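Local coordinates for protein kojibiose phosphorylase (Gut metagenome, PDB 6W0P) that belongs to glycoside hydrolase family 65, the carbohydrate-active proteins that join an N-terminal beta-sandwich domain to a helical (alpha/alpha)6-barrel catalytic domain, at residues D589-M592 with F593-L596; A608-N611 with Y612-R616. One frame throughout, in Å; residues are numbered along the deposited sequence.

Contact 1 (D589-M592 with F593-L596); sequences DVLM and FMFL
Val590 to Leu596 form two short turns of alpha-helix in which the N-H groups of Met594, Phe595 and Leu596 bond to the carbonyls of Val590, Leu591 and Met592; the shortest, Phe595 N to Leu591 O at 2.9 Å, has its donor 39° out of the carbonyl plane, and the first of the series, Phe593 N to Asp589 O, is weak. Phe593 carries CG between its backbone N and carbonyl carbon (chi1 74°), which folds the ring back along the preceding turn. One ring face thus lies on the carbonyl of Val590, whose O sits 3.4 Å above the plane toward the rim. Alongside, Val590 CG1 reaches Met594 SD at 3.9 Å, both side chains pointing the same way. Around the helix, the methyl end of Met592 meets a branch of Leu596, CE to CD2 at 4.2 Å, the two chains crossing at a slant. Phe593 also stacks on Phe491 and meets Phe546 edge-to-face. Asp589, at the N-cap position, makes no capping bond; OD1 and OD2 instead accept from Asn486 ND2 and Asp477 N. The chemistry is that of a buried helix: three good backbone bonds run within it, Leu596 O is taken by Tyr425 OH, apolar side chains bind it to its surroundings, and the buried carboxylate ties its start to another part of the domain.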
loop_
_atom_site.group_PDB
_atom_site.type_symbol
_atom_site.label_atom_id
_atom_site.label_comp_id
_atom_site.label_asym_id
_atom_site.label_seq_id
_atom_site.Cartn_x
_atom_site.Cartn_y
_atom_site.Cartn_z
ATOM N N ASP A 589 5.213 22.218 8.791
ATOM C CA ASP A 589 5.840 22.017 7.462
ATOM C C ASP A 589 6.542 23.334 7.108
ATOM O O ASP A 589 7.758 23.432 7.338
ATOM C CB ASP A 589 4.772 21.489 6.500
ATOM C CG ASP A 589 5.323 20.816 5.269
ATOM O OD1 ASP A 589 6.107 21.495 4.563
ATOM O OD2 ASP A 589 4.970 19.610 5.019
ATOM N N VAL A 590 5.789 24.362 6.705
ATOM C CA VAL A 590 6.345 25.736 6.526
ATOM C C VAL A 590 6.979 26.176 7.855
ATOM O O VAL A 590 8.116 26.705 7.844
ATOM C CB VAL A 590 5.265 26.723 6.065
ATOM C CG1 VAL A 590 5.727 28.172 6.212
ATOM C CG2 VAL A 590 4.825 26.434 4.650
ATOM N N LEU A 591 6.260 25.995 8.964
ATOM C CA LEU A 591 6.679 26.497 10.304
ATOM C C LEU A 591 7.900 25.706 10.787
ATOM O O LEU A 591 8.663 26.227 11.627
ATOM C CB LEU A 591 5.504 26.395 11.283
ATOM C CG LEU A 591 4.363 27.388 11.067
ATOM C CD1 LEU A 591 3.488 27.473 12.313
ATOM C CD2 LEU A 591 4.880 28.780 10.685
ATOM N N MET A 592 8.083 24.488 10.275
ATOM C CA MET A 592 9.298 23.691 10.554
ATOM C C MET A 592 10.528 24.398 9.953
ATOM O O MET A 592 11.482 24.608 10.685
ATOM C CB MET A 592 9.190 22.285 9.968
ATOM C CG MET A 592 10.238 21.367 10.515
ATOM S SD MET A 592 9.933 21.079 12.278
ATOM C CE MET A 592 11.542 20.485 12.785
ATOM N N PHE A 593 10.551 24.751 8.669
ATOM C CA PHE A 593 11.794 25.357 8.122
ATOM C C PHE A 593 11.947 26.775 8.695
ATOM O O PHE A 593 13.060 27.224 8.862
ATOM C CB PHE A 593 11.895 25.243 6.599
ATOM C CG PHE A 593 11.009 26.156 5.804
ATOM C CD1 PHE A 593 11.338 27.490 5.640
ATOM C CD2 PHE A 593 9.883 25.664 5.171
ATOM C CE1 PHE A 593 10.535 28.334 4.891
ATOM C CE2 PHE A 593 9.093 26.497 4.400
ATOM C CZ PHE A 593 9.420 27.833 4.267
ATOM N N MET A 594 10.851 27.438 9.032
ATOM C CA MET A 594 10.903 28.780 9.632
ATOM C C MET A 594 11.511 28.661 11.035
ATOM O O MET A 594 12.379 29.486 11.368
ATOM C CB MET A 594 9.521 29.421 9.628
ATOM C CG MET A 594 9.063 29.734 8.203
ATOM S SD MET A 594 7.704 30.919 8.061
ATOM C CE MET A 594 8.624 32.435 8.344
ATOM N N PHE A 595 11.192 27.596 11.788
ATOM C CA PHE A 595 11.842 27.320 13.099
ATOM C C PHE A 595 13.344 27.061 12.906
ATOM O O PHE A 595 14.143 27.651 13.653
ATOM C CB PHE A 595 11.209 26.108 13.773
ATOM C CG PHE A 595 12.004 25.550 14.921
ATOM C CD1 PHE A 595 12.079 26.232 16.125
ATOM C CD2 PHE A 595 12.596 24.302 14.833
ATOM C CE1 PHE A 595 12.787 25.713 17.194
ATOM C CE2 PHE A 595 13.304 23.775 15.907
ATOM C CZ PHE A 595 13.412 24.489 17.075
ATOM N N LEU A 596 13.719 26.204 11.941
ATOM C CA LEU A 596 15.129 25.725 11.799
ATOM C C LEU A 596 16.030 26.899 11.398
ATOM O O LEU A 596 17.280 26.794 11.542
ATOM C CB LEU A 596 15.224 24.578 10.790
ATOM C CG LEU A 596 14.508 23.274 11.158
ATOM C CD1 LEU A 596 14.588 22.291 9.996
ATOM C CD2 LEU A 596 15.086 22.638 12.428
#

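Contact 2 (A608-N611 with Y612-R616); sequences ANYN and YYEPR
Tyr610 and Glu614, one helical turn apart, make the compact side of this contact: Glu614 CB stands over the ring face, 3.9 Å from the centroid of Tyr610 and 9° off the normal, a CH-pi contact. Glu614 CG follows over the phenol end, 3.6 Å from Tyr610 CZ. With CG anti to the backbone N in both (chi1 -180° and -177°), the Glu614 chain can follow the ring face from one turn away. Their polar ends are held elsewhere, Tyr610 OH by Asp640 and Glu614 OE2 by His619. Their backbones are joined by Glu614 N to Tyr610 O at 2.9 Å. Asn609 and Tyr613 form a further pair, both buried, with amide and ring nearly coplanar and Asn609 OD1 at the ring edge; OD1 accepts from Phe546 N, ND2 bonds to Gln605 O and Leu544 O, and Tyr613 OH bonds to Phe546 O. The other side is more open: Asn611 and Pro615 are exposed, and Asn611 O lies 3.2 Å from both CG and CD of Pro615. Further along, Arg616 turns back, donating from NH1 to Tyr612 O at 2.9 Å while its guanidinium lies over the Tyr612 ring face; NE forms a salt bridge with Asp583, and NH2 bonds Gln463 of the second subunit. Asn609 and Tyr613 face helix 590-596, whereas Tyr610 packs on helices 624-634 and 638-645, placing helix 603-613 among three helices of the catalytic domain.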
loop_
_atom_site.group_PDB
_atom_site.type_symbol
_atom_site.label_atom_id
_atom_site.label_comp_id
_atom_site.label_asym_id
_atom_site.label_seq_id
_atom_site.Cartn_x
_atom_site.Cartn_y
_atom_site.Cartn_z
ATOM N N ALA A 608 2.670 36.148 9.995
ATOM C CA ALA A 608 1.806 35.885 8.823
ATOM C C ALA A 608 1.673 34.370 8.651
ATOM O O ALA A 608 0.551 33.878 8.563
ATOM C CB ALA A 608 2.367 36.534 7.587
ATOM N N ASN A 609 2.789 33.643 8.667
ATOM C CA ASN A 609 2.782 32.170 8.426
ATOM C C ASN A 609 2.171 31.454 9.629
ATOM O O ASN A 609 1.447 30.482 9.417
ATOM C CB ASN A 609 4.158 31.663 8.029
ATOM C CG ASN A 609 4.541 32.164 6.655
ATOM O OD1 ASN A 609 4.253 31.474 5.684
ATOM N ND2 ASN A 609 5.150 33.348 6.553
ATOM N N TYR A 610 2.448 31.923 10.835
ATOM C CA TYR A 610 1.875 31.337 12.062
ATOM C C TYR A 610 0.350 31.452 11.986
ATOM O O TYR A 610 -0.355 30.458 12.307
ATOM C CB TYR A 610 2.441 32.004 13.315
ATOM C CG TYR A 610 1.900 31.447 14.607
ATOM C CD1 TYR A 610 2.510 30.386 15.261
ATOM C CD2 TYR A 610 0.764 31.991 15.177
ATOM C CE1 TYR A 610 2.007 29.882 16.449
ATOM C CE2 TYR A 610 0.246 31.499 16.360
ATOM C CZ TYR A 610 0.850 30.419 16.980
ATOM O OH TYR A 610 0.315 29.991 18.156
ATOM N N ASN A 611 -0.144 32.641 11.632
ATOM C CA ASN A 611 -1.593 32.956 11.647
ATOM C C ASN A 611 -2.274 32.098 10.583
ATOM O O ASN A 611 -3.406 31.714 10.811
ATOM C CB ASN A 611 -1.897 34.434 11.388
ATOM C CG ASN A 611 -1.730 35.332 12.598
ATOM O OD1 ASN A 611 -1.567 34.858 13.712
ATOM N ND2 ASN A 611 -1.708 36.639 12.377
ATOM N N TYR A 612 -1.629 31.832 9.446
ATOM C CA TYR A 612 -2.250 30.998 8.383
ATOM C C TYR A 612 -2.206 29.500 8.765
ATOM O O TYR A 612 -3.236 28.845 8.618
ATOM C CB TYR A 612 -1.618 31.240 7.012
ATOM C CG TYR A 612 -2.377 30.526 5.926
ATOM C CD1 TYR A 612 -3.458 31.111 5.293
ATOM C CD2 TYR A 612 -2.061 29.213 5.601
ATOM C CE1 TYR A 612 -4.178 30.423 4.327
ATOM C CE2 TYR A 612 -2.748 28.525 4.623
ATOM C CZ TYR A 612 -3.801 29.133 3.974
ATOM O OH TYR A 612 -4.496 28.406 3.059
ATOM N N TYR A 613 -1.077 28.976 9.250
ATOM C CA TYR A 613 -0.831 27.514 9.384
ATOM C C TYR A 613 -1.193 26.950 10.762
ATOM O O TYR A 613 -1.694 25.812 10.775
ATOM C CB TYR A 613 0.599 27.190 8.970
ATOM C CG TYR A 613 0.802 27.293 7.479
ATOM C CD1 TYR A 613 0.163 26.434 6.602
ATOM C CD2 TYR A 613 1.618 28.266 6.940
ATOM C CE1 TYR A 613 0.335 26.544 5.232
ATOM C CE2 TYR A 613 1.813 28.374 5.577
ATOM C CZ TYR A 613 1.159 27.521 4.717
ATOM O OH TYR A 613 1.361 27.664 3.380
ATOM N N GLU A 614 -0.950 27.663 11.865
ATOM C CA GLU A 614 -1.285 27.152 13.220
ATOM C C GLU A 614 -2.756 26.711 13.270
ATOM O O GLU A 614 -3.017 25.605 13.717
ATOM C CB GLU A 614 -0.944 28.175 14.312
ATOM C CG GLU A 614 -1.188 27.681 15.735
ATOM C CD GLU A 614 -2.636 27.455 16.160
ATOM O OE1 GLU A 614 -3.437 28.366 15.966
ATOM O OE2 GLU A 614 -2.964 26.308 16.660
ATOM N N PRO A 615 -3.774 27.514 12.857
ATOM C CA PRO A 615 -5.179 27.082 12.970
ATOM C C PRO A 615 -5.655 25.984 11.989
ATOM O O PRO A 615 -6.731 25.420 12.200
ATOM C CB PRO A 615 -6.002 28.365 12.752
ATOM C CG PRO A 615 -5.070 29.320 12.022
ATOM C CD PRO A 615 -3.651 28.909 12.393
ATOM N N ARG A 616 -4.850 25.672 10.966
ATOM C CA ARG A 616 -5.060 24.501 10.078
ATOM C C ARG A 616 -4.321 23.258 10.593
ATOM O O ARG A 616 -4.439 22.208 9.931
ATOM C CB ARG A 616 -4.594 24.847 8.667
ATOM C CG ARG A 616 -5.372 26.002 8.058
ATOM C CD ARG A 616 -4.987 26.295 6.627
ATOM N NE ARG A 616 -6.044 27.031 5.949
ATOM C CZ ARG A 616 -6.276 28.335 6.109
ATOM N NH1 ARG A 616 -5.536 29.052 6.944
ATOM N NH2 ARG A 616 -7.250 28.919 5.435
#

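Contacts 1 and 2 lie on successive helices of the catalytic domain, 590-596 and 603-613, with centres about 12 Å apart. They touch directly, and Asn609 is central to the seam: its CB lies 3.6 Å from Met594 SD, its OD1 lies 3.7 Å from Val590 CG1, and Leu591 also packs on it. One turn on, Tyr613 CE2 reaches Val590 CG2 at 3.7 Å. Phe546 bridges the two contacts, its ring meeting Phe593 while its backbone N and O bond to Asn609 and Tyr613. Contact 1 is wholly buried; contact 2 is partly exposed and reaches the second subunit through Arg616. Helix 624-634 packs against both.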